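Long-range contacts in sortase B (Listeria monocytogenes serovar 1/2a, PDB 5JCV), which cleaves surface proteins at a C-terminal sorting signal and, through a thioester-linked intermediate, attaches them covalently to the cell wall: residues D65-I69 / Y124-F129; V110-A114 / S150-V154; F113-T118 / V142-Y148; R159-T165 / M177-L183. All blocks are in the same frame, centred on the assembly; numbering follows the deposited sequence.

Contact 1. Residues D65-I69 / Y124-F129; sequences DKNTI and YIETEF
Tyr124 turns its carbonyl oxygen to Ile69, O lying 4.4 Å from Ile69 CD1 and accepting a hydrogen bond from Tyr138 OH; its ring lies toward strand 107-118, the hydroxyl bonded to Ser164 and Arg176. One residue on, Ile125 O lies 3.8 Å from Ile69 CD1, the end of a side chain that reaches from the strand toward the loop. Arg58 supplies this oxygen with a hydrogen bond. Ile125 CB approaches the same methyl to 4.4 Å. Glu126 contributes its backbone, the carbonyl oxygen resting 3.8 Å from Asn67 CB. The loop opens the helix-bearing connection between strands 107-118 and 160-165 of the sortase beta-barrel and passes the start of strand 67-72. In Thr127, chi1 57° puts OG1 between the backbone N and the carbonyl carbon and leaves CG2 anti to the latter, facing the strand. This methyl touches Asn67 O at 3.5 Å and Ile69 CD1 at 3.8 Å, the side chains of Thr127 and Ile69 crossing nearly at right angles. Phe129 CD2 is 3.8 Å from Lys66 CB, approached obliquely, while Asn67 CB stands at the ring edge, 4.3 Å from CE2. Lys66 NZ bonds to the carbonyls of Gly156 and Asp158; Phe135 and Tyr138 meet the Phe129 ring edge-to-face.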
loop_
_atom_site.group_PDB
_atom_site.type_symbol
_atom_site.label_atom_id
_atom_site.label_comp_id
_atom_site.label_asym_id
_atom_site.label_seq_id
_atom_site.Cartn_x
_atom_site.Cartn_y
_atom_site.Cartn_z
ATOM N N ASP A 65 -12.878 -3.723 -10.177
ATOM C CA ASP A 65 -13.886 -2.647 -9.924
ATOM C C ASP A 65 -14.006 -1.806 -11.159
ATOM O O ASP A 65 -12.996 -1.205 -11.612
ATOM C CB ASP A 65 -13.457 -1.758 -8.777
ATOM C CG ASP A 65 -13.561 -2.445 -7.452
ATOM O OD1 ASP A 65 -14.211 -3.488 -7.417
ATOM O OD2 ASP A 65 -12.945 -1.982 -6.462
ATOM N N LYS A 66 -15.205 -1.784 -11.741
ATOM C CA LYS A 66 -15.408 -1.007 -12.952
ATOM C C LYS A 66 -15.401 0.483 -12.595
ATOM O O LYS A 66 -14.929 1.278 -13.379
ATOM C CB LYS A 66 -16.690 -1.414 -13.715
ATOM C CG LYS A 66 -16.598 -2.715 -14.574
ATOM C CD LYS A 66 -15.682 -2.589 -15.833
ATOM C CE LYS A 66 -16.060 -3.605 -16.934
ATOM N NZ LYS A 66 -15.294 -3.459 -18.206
ATOM N N ASN A 67 -15.861 0.841 -11.392
ATOM C CA ASN A 67 -16.040 2.247 -10.977
ATOM C C ASN A 67 -15.632 2.434 -9.526
ATOM O O ASN A 67 -16.335 2.030 -8.613
ATOM C CB ASN A 67 -17.485 2.709 -11.197
ATOM C CG ASN A 67 -17.748 4.194 -10.775
ATOM O OD1 ASN A 67 -18.891 4.582 -10.416
ATOM N ND2 ASN A 67 -16.722 5.008 -10.801
ATOM N N THR A 68 -14.478 3.045 -9.349
ATOM C CA THR A 68 -13.907 3.331 -8.068
ATOM C C THR A 68 -14.243 4.802 -7.733
ATOM O O THR A 68 -13.946 5.725 -8.535
ATOM C CB THR A 68 -12.373 3.179 -8.178
ATOM O OG1 THR A 68 -12.028 1.850 -8.642
ATOM C CG2 THR A 68 -11.697 3.460 -6.871
ATOM N N ILE A 69 -14.827 5.030 -6.555
ATOM C CA ILE A 69 -15.307 6.362 -6.172
ATOM C C ILE A 69 -14.528 6.909 -4.988
ATOM O O ILE A 69 -14.330 6.228 -3.962
ATOM C CB ILE A 69 -16.812 6.341 -5.843
ATOM C CG1 ILE A 69 -17.628 5.817 -7.040
ATOM C CG2 ILE A 69 -17.346 7.726 -5.474
ATOM C CD1 ILE A 69 -18.914 5.161 -6.609
ATOM N N TYR A 124 -24.791 7.590 -10.894
ATOM C CA TYR A 124 -23.344 7.479 -11.009
ATOM C C TYR A 124 -22.655 6.718 -9.881
ATOM O O TYR A 124 -21.485 6.333 -10.036
ATOM C CB TYR A 124 -22.714 8.884 -11.098
ATOM C CG TYR A 124 -22.540 9.611 -9.781
ATOM C CD1 TYR A 124 -21.368 9.486 -9.066
ATOM C CD2 TYR A 124 -23.536 10.413 -9.255
ATOM C CE1 TYR A 124 -21.173 10.155 -7.878
ATOM C CE2 TYR A 124 -23.350 11.105 -8.062
ATOM C CZ TYR A 124 -22.166 10.959 -7.373
ATOM O OH TYR A 124 -21.913 11.590 -6.170
ATOM N N ILE A 125 -23.330 6.506 -8.746
ATOM C CA ILE A 125 -22.649 5.838 -7.634
ATOM C C ILE A 125 -22.724 4.303 -7.712
ATOM O O ILE A 125 -22.335 3.624 -6.747
ATOM C CB ILE A 125 -23.184 6.269 -6.259
ATOM C CG1 ILE A 125 -24.550 5.605 -5.955
ATOM C CG2 ILE A 125 -23.224 7.770 -6.171
ATOM C CD1 ILE A 125 -25.074 5.813 -4.544
ATOM N N GLU A 126 -23.267 3.761 -8.802
ATOM C CA GLU A 126 -23.272 2.312 -8.999
ATOM C C GLU A 126 -21.856 1.773 -9.086
ATOM O O GLU A 126 -21.000 2.317 -9.829
ATOM C CB GLU A 126 -24.026 1.958 -10.259
ATOM C CG GLU A 126 -24.294 0.478 -10.399
ATOM C CD GLU A 126 -25.342 0.204 -11.449
ATOM O OE1 GLU A 126 -26.212 1.086 -11.646
ATOM O OE2 GLU A 126 -25.285 -0.880 -12.071
ATOM N N THR A 127 -21.591 0.740 -8.290
ATOM C CA THR A 127 -20.335 -0.007 -8.371
ATOM C C THR A 127 -20.448 -1.449 -8.888
ATOM O O THR A 127 -19.423 -2.071 -9.164
ATOM C CB THR A 127 -19.589 -0.012 -7.022
ATOM O OG1 THR A 127 -20.419 -0.562 -5.988
ATOM C CG2 THR A 127 -19.196 1.410 -6.654
ATOM N N GLU A 128 -21.659 -1.968 -9.051
ATOM C CA GLU A 128 -21.869 -3.370 -9.388
ATOM C C GLU A 128 -22.526 -3.469 -10.760
ATOM O O GLU A 128 -23.534 -2.826 -11.028
ATOM C CB GLU A 128 -22.724 -4.046 -8.309
ATOM C CG GLU A 128 -21.941 -4.419 -7.048
ATOM C CD GLU A 128 -22.760 -4.287 -5.759
ATOM O OE1 GLU A 128 -23.842 -4.922 -5.657
ATOM O OE2 GLU A 128 -22.317 -3.546 -4.836
ATOM N N PHE A 129 -21.909 -4.242 -11.645
ATOM C CA PHE A 129 -22.362 -4.357 -13.035
ATOM C C PHE A 129 -22.361 -5.839 -13.443
ATOM O O PHE A 129 -21.314 -6.337 -13.858
ATOM C CB PHE A 129 -21.442 -3.530 -13.942
ATOM C CG PHE A 129 -21.377 -2.082 -13.547
ATOM C CD1 PHE A 129 -22.387 -1.199 -13.932
ATOM C CD2 PHE A 129 -20.349 -1.611 -12.734
ATOM C CE1 PHE A 129 -22.365 0.130 -13.534
ATOM C CE2 PHE A 129 -20.317 -0.276 -12.333
ATOM C CZ PHE A 129 -21.326 0.591 -12.737
#

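Contact 2. Residues V110-A114 / S150-V154; sequences VEIFA and SNVKV
A classic beta bulge in strand 107-118, where Phe113 and Ala114 stand together opposite Gln180, meets the loop 150-154 chiefly through Phe113, which packs against Val152 and Val154. Its ring is placed by a chi1 of 72°, with CG between the backbone N and the carbonyl carbon. Val154 sends CG1 over one ring face, offset toward the rim and 3.8 Å from Phe113 CD1, a CH-pi contact in which the two side chains cross at about a right angle. Val152 packs closer to the backbone, its CB and CG1 both 3.9 Å from Phe113 CB. The second methyl, Val152 CG2, reaches to Ile112 O at 3.7 Å and to Glu111 OE2 at 3.5 Å. Ser150 places CB 3.3 Å from Phe113 O; its OG lies against Phe113 CA and accepts from Val152 N at 3.0 Å, an ST turn. Val154 O accepts a bond from Lys143 NZ. The loop crosses strand 107-118 at Phe113, with Leu139 of helix 132-145 touching both Phe113 and Val154, and Lys182 of strand 176-182 touching Val152 and Val154.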
loop_
_atom_site.group_PDB
_atom_site.type_symbol
_atom_site.label_atom_id
_atom_site.label_comp_id
_atom_site.label_asym_id
_atom_site.label_seq_id
_atom_site.Cartn_x
_atom_site.Cartn_y
_atom_site.Cartn_z
ATOM N N VAL A 110 -5.278 9.465 -15.019
ATOM C CA VAL A 110 -6.669 9.283 -15.350
ATOM C C VAL A 110 -7.080 10.324 -16.366
ATOM O O VAL A 110 -6.795 11.505 -16.189
ATOM C CB VAL A 110 -7.536 9.450 -14.093
ATOM C CG1 VAL A 110 -8.989 9.184 -14.444
ATOM C CG2 VAL A 110 -7.084 8.493 -12.980
ATOM N N GLU A 111 -7.782 9.870 -17.394
ATOM C CA GLU A 111 -8.224 10.690 -18.497
ATOM C C GLU A 111 -9.715 11.040 -18.339
ATOM O O GLU A 111 -10.613 10.198 -18.562
ATOM C CB GLU A 111 -8.003 9.907 -19.804
ATOM C CG GLU A 111 -7.600 10.770 -20.969
ATOM C CD GLU A 111 -7.447 10.024 -22.298
ATOM O OE1 GLU A 111 -7.235 8.775 -22.337
ATOM O OE2 GLU A 111 -7.526 10.741 -23.334
ATOM N N ILE A 112 -9.982 12.292 -17.990
ATOM C CA ILE A 112 -11.339 12.741 -17.726
ATOM C C ILE A 112 -12.210 12.713 -18.987
ATOM O O ILE A 112 -11.829 13.224 -20.039
ATOM C CB ILE A 112 -11.322 14.173 -17.158
ATOM C CG1 ILE A 112 -10.712 14.172 -15.756
ATOM C CG2 ILE A 112 -12.731 14.746 -17.108
ATOM C CD1 ILE A 112 -10.138 15.517 -15.344
ATOM N N PHE A 113 -13.387 12.124 -18.863
ATOM C CA PHE A 113 -14.337 12.051 -19.959
ATOM C C PHE A 113 -15.755 12.583 -19.637
ATOM O O PHE A 113 -16.547 12.809 -20.558
ATOM C CB PHE A 113 -14.419 10.623 -20.458
ATOM C CG PHE A 113 -15.136 9.684 -19.524
ATOM C CD1 PHE A 113 -16.499 9.491 -19.632
ATOM C CD2 PHE A 113 -14.442 8.962 -18.578
ATOM C CE1 PHE A 113 -17.157 8.632 -18.778
ATOM C CE2 PHE A 113 -15.097 8.095 -17.733
ATOM C CZ PHE A 113 -16.453 7.935 -17.832
ATOM N N ALA A 114 -16.068 12.808 -18.358
ATOM C CA ALA A 114 -17.389 13.348 -17.950
ATOM C C ALA A 114 -17.282 14.224 -16.730
ATOM O O ALA A 114 -16.604 13.903 -15.761
ATOM C CB ALA A 114 -18.377 12.223 -17.661
ATOM N N SER A 150 -17.211 14.802 -24.958
ATOM C CA SER A 150 -15.803 14.521 -24.766
ATOM C C SER A 150 -15.180 13.929 -26.030
ATOM O O SER A 150 -15.762 13.046 -26.663
ATOM C CB SER A 150 -15.657 13.519 -23.610
ATOM O OG SER A 150 -14.301 13.296 -23.268
ATOM N N ASN A 151 -13.982 14.390 -26.379
ATOM C CA ASN A 151 -13.149 13.650 -27.335
ATOM C C ASN A 151 -12.888 12.221 -26.868
ATOM O O ASN A 151 -12.754 11.325 -27.686
ATOM C CB ASN A 151 -11.792 14.348 -27.561
ATOM C CG ASN A 151 -11.900 15.566 -28.466
ATOM O OD1 ASN A 151 -12.855 15.707 -29.228
ATOM N ND2 ASN A 151 -10.915 16.453 -28.387
ATOM N N VAL A 152 -12.791 12.020 -25.559
ATOM C CA VAL A 152 -12.361 10.744 -25.017
ATOM C C VAL A 152 -13.491 9.777 -25.164
ATOM O O VAL A 152 -14.573 9.966 -24.586
ATOM C CB VAL A 152 -11.989 10.811 -23.513
ATOM C CG1 VAL A 152 -11.637 9.421 -22.983
ATOM C CG2 VAL A 152 -10.844 11.787 -23.252
ATOM N N LYS A 153 -13.256 8.729 -25.931
ATOM C CA LYS A 153 -14.223 7.662 -25.963
ATOM C C LYS A 153 -13.771 6.603 -24.977
ATOM O O LYS A 153 -12.581 6.477 -24.682
ATOM C CB LYS A 153 -14.440 7.097 -27.386
ATOM C CG LYS A 153 -15.858 6.546 -27.620
ATOM C CD LYS A 153 -16.959 7.510 -27.144
ATOM C CE LYS A 153 -18.377 6.996 -27.366
ATOM N NZ LYS A 153 -18.898 7.410 -28.692
ATOM N N VAL A 154 -14.754 5.858 -24.490
ATOM C CA VAL A 154 -14.594 4.901 -23.413
ATOM C C VAL A 154 -15.663 3.838 -23.650
ATOM O O VAL A 154 -16.784 4.147 -24.070
ATOM C CB VAL A 154 -14.734 5.605 -22.018
ATOM C CG1 VAL A 154 -15.956 6.503 -21.992
ATOM C CG2 VAL A 154 -14.754 4.627 -20.845
#

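Contact 3. Residues F113-T118 / V142-Y148; sequences FAVYET and VKQQSVY
Val115 and Ser146 are joined by a nearly straight bond: Val115 N gives its hydrogen to Ser146 OG at 3.2 Å, with an N-H...O angle of 168°. The same hydroxyl donates to Tyr148 O at 2.9 Å, in the carbonyl plane on a lone pair, so Ser146 OG both accepts and donates. Val115 O is taken by Val147 N at 3.0 Å, head-on to the carbonyl, and Ser146 CA adds a C-H...O contact at 3.4 Å. Both polar atoms of the Val115 backbone are thereby satisfied by residues that leave the end of helix 132-145. In class B sortases a helix of this kind occupies the connection between the two strands, here 107-118 and 160-165, and its last turn packs on the strand from which that connection departs. Tyr116 CG sits between the backbone N and the carbonyl carbon (chi1 46°), which swings the ring over Gln145; ring and amide planes are stacked 17° apart, and Gln145 CD is 3.8 Å from Tyr116 CE1. Tyr116 OH bonds to Gln180 OE1, while Val142 CG1 lies 3.7 Å from that hydroxyl. Thr118 OG1 is bound to Asp121 O. Tyr148 CE2 abuts Val115 CB at 4.2 Å, and its OH reaches Tyr87 O.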
loop_
_atom_site.group_PDB
_atom_site.type_symbol
_atom_site.label_atom_id
_atom_site.label_comp_id
_atom_site.label_asym_id
_atom_site.label_seq_id
_atom_site.Cartn_x
_atom_site.Cartn_y
_atom_site.Cartn_z
ATOM N N PHE A 113 -13.387 12.124 -18.863
ATOM C CA PHE A 113 -14.337 12.051 -19.959
ATOM C C PHE A 113 -15.755 12.583 -19.637
ATOM O O PHE A 113 -16.547 12.809 -20.558
ATOM C CB PHE A 113 -14.419 10.623 -20.458
ATOM C CG PHE A 113 -15.136 9.684 -19.524
ATOM C CD1 PHE A 113 -16.499 9.491 -19.632
ATOM C CD2 PHE A 113 -14.442 8.962 -18.578
ATOM C CE1 PHE A 113 -17.157 8.632 -18.778
ATOM C CE2 PHE A 113 -15.097 8.095 -17.733
ATOM C CZ PHE A 113 -16.453 7.935 -17.832
ATOM N N ALA A 114 -16.068 12.808 -18.358
ATOM C CA ALA A 114 -17.389 13.348 -17.950
ATOM C C ALA A 114 -17.282 14.224 -16.730
ATOM O O ALA A 114 -16.604 13.903 -15.761
ATOM C CB ALA A 114 -18.377 12.223 -17.661
ATOM N N VAL A 115 -18.014 15.315 -16.776
ATOM C CA VAL A 115 -18.016 16.346 -15.725
ATOM C C VAL A 115 -19.469 16.827 -15.548
ATOM O O VAL A 115 -20.099 17.206 -16.515
ATOM C CB VAL A 115 -17.133 17.514 -16.183
ATOM C CG1 VAL A 115 -17.311 18.726 -15.310
ATOM C CG2 VAL A 115 -15.678 17.091 -16.279
ATOM N N TYR A 116 -20.008 16.805 -14.332
ATOM C CA TYR A 116 -21.353 17.367 -14.105
ATOM C C TYR A 116 -21.602 17.621 -12.643
ATOM O O TYR A 116 -20.860 17.128 -11.776
ATOM C CB TYR A 116 -22.452 16.436 -14.653
ATOM C CG TYR A 116 -22.270 14.988 -14.287
ATOM C CD1 TYR A 116 -22.829 14.479 -13.135
ATOM C CD2 TYR A 116 -21.487 14.124 -15.089
ATOM C CE1 TYR A 116 -22.655 13.139 -12.786
ATOM C CE2 TYR A 116 -21.292 12.800 -14.748
ATOM C CZ TYR A 116 -21.875 12.325 -13.583
ATOM O OH TYR A 116 -21.717 11.038 -13.227
ATOM N N GLU A 117 -22.645 18.394 -12.379
ATOM C CA GLU A 117 -23.195 18.543 -11.041
ATOM C C GLU A 117 -24.435 17.722 -11.027
ATOM O O GLU A 117 -25.134 17.600 -12.053
ATOM C CB GLU A 117 -23.648 19.968 -10.762
ATOM C CG GLU A 117 -22.534 20.970 -10.616
ATOM C CD GLU A 117 -23.070 22.400 -10.527
ATOM O OE1 GLU A 117 -23.541 22.967 -11.572
ATOM O OE2 GLU A 117 -22.993 22.935 -9.405
ATOM N N THR A 118 -24.781 17.256 -9.844
ATOM C CA THR A 118 -26.037 16.556 -9.684
ATOM C C THR A 118 -26.543 16.699 -8.258
ATOM O O THR A 118 -25.758 16.563 -7.299
ATOM C CB THR A 118 -25.834 15.069 -9.960
ATOM O OG1 THR A 118 -27.089 14.384 -9.817
ATOM C CG2 THR A 118 -24.785 14.501 -8.986
ATOM N N VAL A 142 -23.968 8.437 -18.132
ATOM C CA VAL A 142 -23.137 9.491 -17.522
ATOM C C VAL A 142 -22.492 10.426 -18.545
ATOM O O VAL A 142 -22.241 11.595 -18.237
ATOM C CB VAL A 142 -22.049 8.985 -16.540
ATOM C CG1 VAL A 142 -22.660 8.181 -15.413
ATOM C CG2 VAL A 142 -20.961 8.208 -17.260
ATOM N N LYS A 143 -22.243 9.920 -19.752
ATOM C CA LYS A 143 -21.760 10.758 -20.867
ATOM C C LYS A 143 -22.829 11.761 -21.239
ATOM O O LYS A 143 -22.538 12.930 -21.499
ATOM C CB LYS A 143 -21.406 9.921 -22.101
ATOM C CG LYS A 143 -19.932 9.558 -22.257
ATOM C CD LYS A 143 -19.771 8.153 -22.813
ATOM C CE LYS A 143 -18.524 7.967 -23.666
ATOM N NZ LYS A 143 -18.497 6.567 -24.190
ATOM N N GLN A 144 -24.073 11.298 -21.249
ATOM C CA GLN A 144 -25.191 12.189 -21.515
ATOM C C GLN A 144 -25.378 13.227 -20.413
ATOM O O GLN A 144 -25.696 14.369 -20.698
ATOM C CB GLN A 144 -26.477 11.401 -21.717
ATOM C CG GLN A 144 -27.410 12.088 -22.692
ATOM C CD GLN A 144 -28.376 11.119 -23.329
ATOM O OE1 GLN A 144 -28.827 10.166 -22.688
ATOM N NE2 GLN A 144 -28.700 11.352 -24.602
ATOM N N GLN A 145 -25.147 12.839 -19.162
ATOM C CA GLN A 145 -25.178 13.789 -18.039
ATOM C C GLN A 145 -24.060 14.863 -18.097
ATOM O O GLN A 145 -24.175 15.941 -17.506
ATOM C CB GLN A 145 -25.099 13.013 -16.736
ATOM C CG GLN A 145 -25.908 13.596 -15.601
ATOM C CD GLN A 145 -26.066 12.633 -14.429
ATOM O OE1 GLN A 145 -25.809 11.420 -14.543
ATOM N NE2 GLN A 145 -26.476 13.179 -13.278
ATOM N N SER A 146 -22.978 14.588 -18.816
ATOM C CA SER A 146 -21.857 15.530 -18.893
ATOM C C SER A 146 -22.231 16.885 -19.488
ATOM O O SER A 146 -23.041 16.969 -20.404
ATOM C CB SER A 146 -20.700 14.928 -19.720
ATOM O OG SER A 146 -19.512 15.700 -19.568
ATOM N N VAL A 147 -21.606 17.949 -18.988
ATOM C CA VAL A 147 -21.841 19.285 -19.528
ATOM C C VAL A 147 -21.042 19.511 -20.801
ATOM O O VAL A 147 -21.191 20.553 -21.434
ATOM C CB VAL A 147 -21.459 20.390 -18.518
ATOM C CG1 VAL A 147 -22.464 20.427 -17.389
ATOM C CG2 VAL A 147 -20.036 20.187 -17.973
ATOM N N TYR A 148 -20.159 18.572 -21.148
ATOM C CA TYR A 148 -19.388 18.665 -22.378
ATOM C C TYR A 148 -19.526 17.357 -23.083
ATOM O O TYR A 148 -19.789 16.332 -22.435
ATOM C CB TYR A 148 -17.892 18.857 -22.133
ATOM C CG TYR A 148 -17.536 19.922 -21.147
ATOM C CD1 TYR A 148 -17.817 21.272 -21.394
ATOM C CD2 TYR A 148 -16.900 19.584 -19.950
ATOM C CE1 TYR A 148 -17.495 22.260 -20.455
ATOM C CE2 TYR A 148 -16.561 20.556 -19.017
ATOM C CZ TYR A 148 -16.866 21.881 -19.262
ATOM O OH TYR A 148 -16.492 22.792 -18.308
#

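Contact 4. Residues R159-T165 / M177-L183; sequences RIITLST and MVIQGKL
Gln180 CG and Thr162 OG1 are each anti to their own carbonyl carbon (chi1 -59° and -57°), and the glutamine is extended beyond CG, so the two side chains run alongside each other in the same direction. Gln180 NE2 can therefore donate to Thr162 OG1 at 3.0 Å, almost straight (174°) and in the amide plane. The Asn67 amide also lies close to Thr162 OG1. On the same sheet face Thr162 CG2 packs on Val178 CG1 at 3.6 Å. The strands form an antiparallel hairpin with Ile161-Gly181 and Leu163-Ile179 as hydrogen-bonded pairs, the shortest bond being Leu163 N to Ile179 O at 2.7 Å. Leu183 N continues the ladder to Arg159 O. On the other face Leu163 CB meets Ile179 CB at 4.2 Å, and Ile161 CG2 touches Leu183 CD2 at 4.0 Å. At the far end Thr165 OG1 accepts from the N of Met177, a selenomethionine, at 3.0 Å, and Thr165 O from Ser164 OG at 2.8 Å; Ser164 OG is also bonded to Tyr124 OH. Residues 162-165 match the start of the sortase TLXTC signature, which ends in the family's catalytic cysteine. Gln180 NE2 also donates to Tyr138 OH and OE1 is bonded to strand 107-118, so three bonds fix the rotation of this buried amide and knit the hairpin to that strand and helix 132-145.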
loop_
_atom_site.group_PDB
_atom_site.type_symbol
_atom_site.label_atom_id
_atom_site.label_comp_id
_atom_site.label_asym_id
_atom_site.label_seq_id
_atom_site.Cartn_x
_atom_site.Cartn_y
_atom_site.Cartn_z
ATOM N N ARG A 159 -12.210 0.691 -17.490
ATOM C CA ARG A 159 -12.551 0.912 -16.085
ATOM C C ARG A 159 -12.332 2.371 -15.729
ATOM O O ARG A 159 -11.463 3.018 -16.299
ATOM C CB ARG A 159 -11.660 0.081 -15.187
ATOM C CG ARG A 159 -12.018 -1.378 -15.155
ATOM C CD ARG A 159 -11.102 -2.074 -14.148
ATOM N NE ARG A 159 -9.727 -1.663 -14.445
ATOM C CZ ARG A 159 -8.951 -2.234 -15.363
ATOM N NH1 ARG A 159 -9.392 -3.313 -16.029
ATOM N NH2 ARG A 159 -7.729 -1.732 -15.599
ATOM N N ILE A 160 -13.094 2.870 -14.753
ATOM C CA ILE A 160 -13.086 4.308 -14.432
ATOM C C ILE A 160 -12.911 4.663 -12.971
ATOM O O ILE A 160 -12.962 3.823 -12.078
ATOM C CB ILE A 160 -14.353 5.020 -14.918
ATOM C CG1 ILE A 160 -15.548 4.660 -14.050
ATOM C CG2 ILE A 160 -14.634 4.697 -16.379
ATOM C CD1 ILE A 160 -16.839 5.259 -14.567
ATOM N N ILE A 161 -12.657 5.942 -12.754
ATOM C CA ILE A 161 -12.566 6.490 -11.422
ATOM C C ILE A 161 -13.447 7.737 -11.381
ATOM O O ILE A 161 -13.504 8.495 -12.351
ATOM C CB ILE A 161 -11.118 6.728 -10.986
ATOM C CG1 ILE A 161 -11.045 7.619 -9.745
ATOM C CG2 ILE A 161 -10.325 7.331 -12.099
ATOM C CD1 ILE A 161 -9.760 7.492 -8.969
ATOM N N THR A 162 -14.180 7.885 -10.265
ATOM C CA THR A 162 -15.145 8.956 -10.073
ATOM C C THR A 162 -14.686 9.747 -8.873
ATOM O O THR A 162 -14.458 9.178 -7.778
ATOM C CB THR A 162 -16.565 8.403 -9.780
ATOM O OG1 THR A 162 -16.977 7.533 -10.834
ATOM C CG2 THR A 162 -17.579 9.505 -9.672
ATOM N N LEU A 163 -14.530 11.051 -9.077
ATOM C CA LEU A 163 -14.314 11.943 -7.982
ATOM C C LEU A 163 -15.639 12.661 -7.684
ATOM O O LEU A 163 -16.277 13.192 -8.582
ATOM C CB LEU A 163 -13.214 12.921 -8.344
ATOM C CG LEU A 163 -11.876 12.349 -8.764
ATOM C CD1 LEU A 163 -10.929 13.488 -8.953
ATOM C CD2 LEU A 163 -11.233 11.378 -7.791
ATOM N N SER A 164 -16.048 12.679 -6.423
ATOM C CA SER A 164 -17.329 13.305 -6.039
ATOM C C SER A 164 -17.273 13.994 -4.703
ATOM O O SER A 164 -16.685 13.464 -3.739
ATOM C CB SER A 164 -18.386 12.234 -5.938
ATOM O OG SER A 164 -19.663 12.733 -5.559
ATOM N N THR A 165 -17.905 15.157 -4.620
ATOM C CA THR A 165 -18.064 15.818 -3.345
ATOM C C THR A 165 -19.152 15.044 -2.609
ATOM O O THR A 165 -19.887 14.285 -3.218
ATOM C CB THR A 165 -18.418 17.326 -3.468
ATOM O OG1 THR A 165 -19.645 17.504 -4.175
ATOM C CG2 THR A 165 -17.310 18.099 -4.229
HETATM N N MSE A 177 -20.543 17.807 -6.990
HETATM C CA MSE A 177 -19.745 17.956 -8.188
HETATM C C MSE A 177 -19.106 16.608 -8.463
HETATM O O MSE A 177 -18.666 15.919 -7.557
HETATM C CB MSE A 177 -18.749 19.076 -7.899
HETATM C CG MSE A 177 -17.862 19.316 -9.085
HETATM SE SE MSE A 177 -18.960 20.218 -10.444
HETATM C CE MSE A 177 -17.988 19.455 -11.928
ATOM N N VAL A 178 -19.082 16.208 -9.721
ATOM C CA VAL A 178 -18.624 14.869 -10.082
ATOM C C VAL A 178 -17.709 14.950 -11.290
ATOM O O VAL A 178 -18.029 15.610 -12.251
ATOM C CB VAL A 178 -19.787 13.931 -10.427
ATOM C CG1 VAL A 178 -19.237 12.553 -10.804
ATOM C CG2 VAL A 178 -20.735 13.809 -9.261
ATOM N N ILE A 179 -16.589 14.258 -11.217
ATOM C CA ILE A 179 -15.640 14.148 -12.321
ATOM C C ILE A 179 -15.420 12.668 -12.506
ATOM O O ILE A 179 -15.200 11.958 -11.529
ATOM C CB ILE A 179 -14.290 14.770 -11.918
ATOM C CG1 ILE A 179 -14.512 16.224 -11.535
ATOM C CG2 ILE A 179 -13.252 14.675 -13.007
ATOM C CD1 ILE A 179 -14.984 17.074 -12.677
ATOM N N GLN A 180 -15.535 12.195 -13.734
ATOM C CA GLN A 180 -15.232 10.824 -14.031
ATOM C C GLN A 180 -14.177 10.644 -15.150
ATOM O O GLN A 180 -14.168 11.359 -16.157
ATOM C CB GLN A 180 -16.514 10.124 -14.387
ATOM C CG GLN A 180 -17.518 10.181 -13.271
ATOM C CD GLN A 180 -18.744 9.428 -13.639
ATOM O OE1 GLN A 180 -19.469 9.860 -14.524
ATOM N NE2 GLN A 180 -18.974 8.272 -12.992
ATOM N N GLY A 181 -13.267 9.708 -14.934
ATOM C CA GLY A 181 -12.162 9.551 -15.829
ATOM C C GLY A 181 -11.856 8.090 -16.106
ATOM O O GLY A 181 -12.167 7.228 -15.293
ATOM N N LYS A 182 -11.237 7.841 -17.256
ATOM C CA LYS A 182 -10.823 6.503 -17.678
ATOM C C LYS A 182 -9.481 6.106 -17.047
ATOM O O LYS A 182 -8.532 6.862 -17.109
ATOM C CB LYS A 182 -10.692 6.496 -19.209
ATOM C CG LYS A 182 -10.205 5.197 -19.841
ATOM C CD LYS A 182 -9.796 5.412 -21.289
ATOM C CE LYS A 182 -11.013 5.452 -22.199
ATOM N NZ LYS A 182 -10.620 5.699 -23.616
ATOM N N LEU A 183 -9.414 4.934 -16.429
ATOM C CA LEU A 183 -8.123 4.359 -16.020
ATOM C C LEU A 183 -7.295 3.940 -17.208
ATOM O O LEU A 183 -7.787 3.543 -18.258
ATOM C CB LEU A 183 -8.276 3.126 -15.133
ATOM C CG LEU A 183 -8.561 3.403 -13.662
ATOM C CD1 LEU A 183 -8.305 2.126 -12.865
ATOM C CD2 LEU A 183 -7.700 4.550 -13.146
ATOM O OXT LEU A 183 -6.091 4.002 -17.100
#

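From the N terminus of this sortase domain, the first segment is 65-69, at the start of strand 67-72; contact 1 closes on it after 54 residues, when 124-129 returns from strand 107-118. Contacts 2 and 3 open inside that loop, on overlapping parts of strand 107-118, and close beyond it, so both cross contact 1. Contact 3 closes first, at the end of helix 132-145, inside the longer loop of contact 2, which 150-154 completes. Contact 4 follows in series as a hairpin, its strand 160-165 beside strand 67-72 and its strand 176-182 beside strand 107-118. It thus joins the sheet regions reached by the other three.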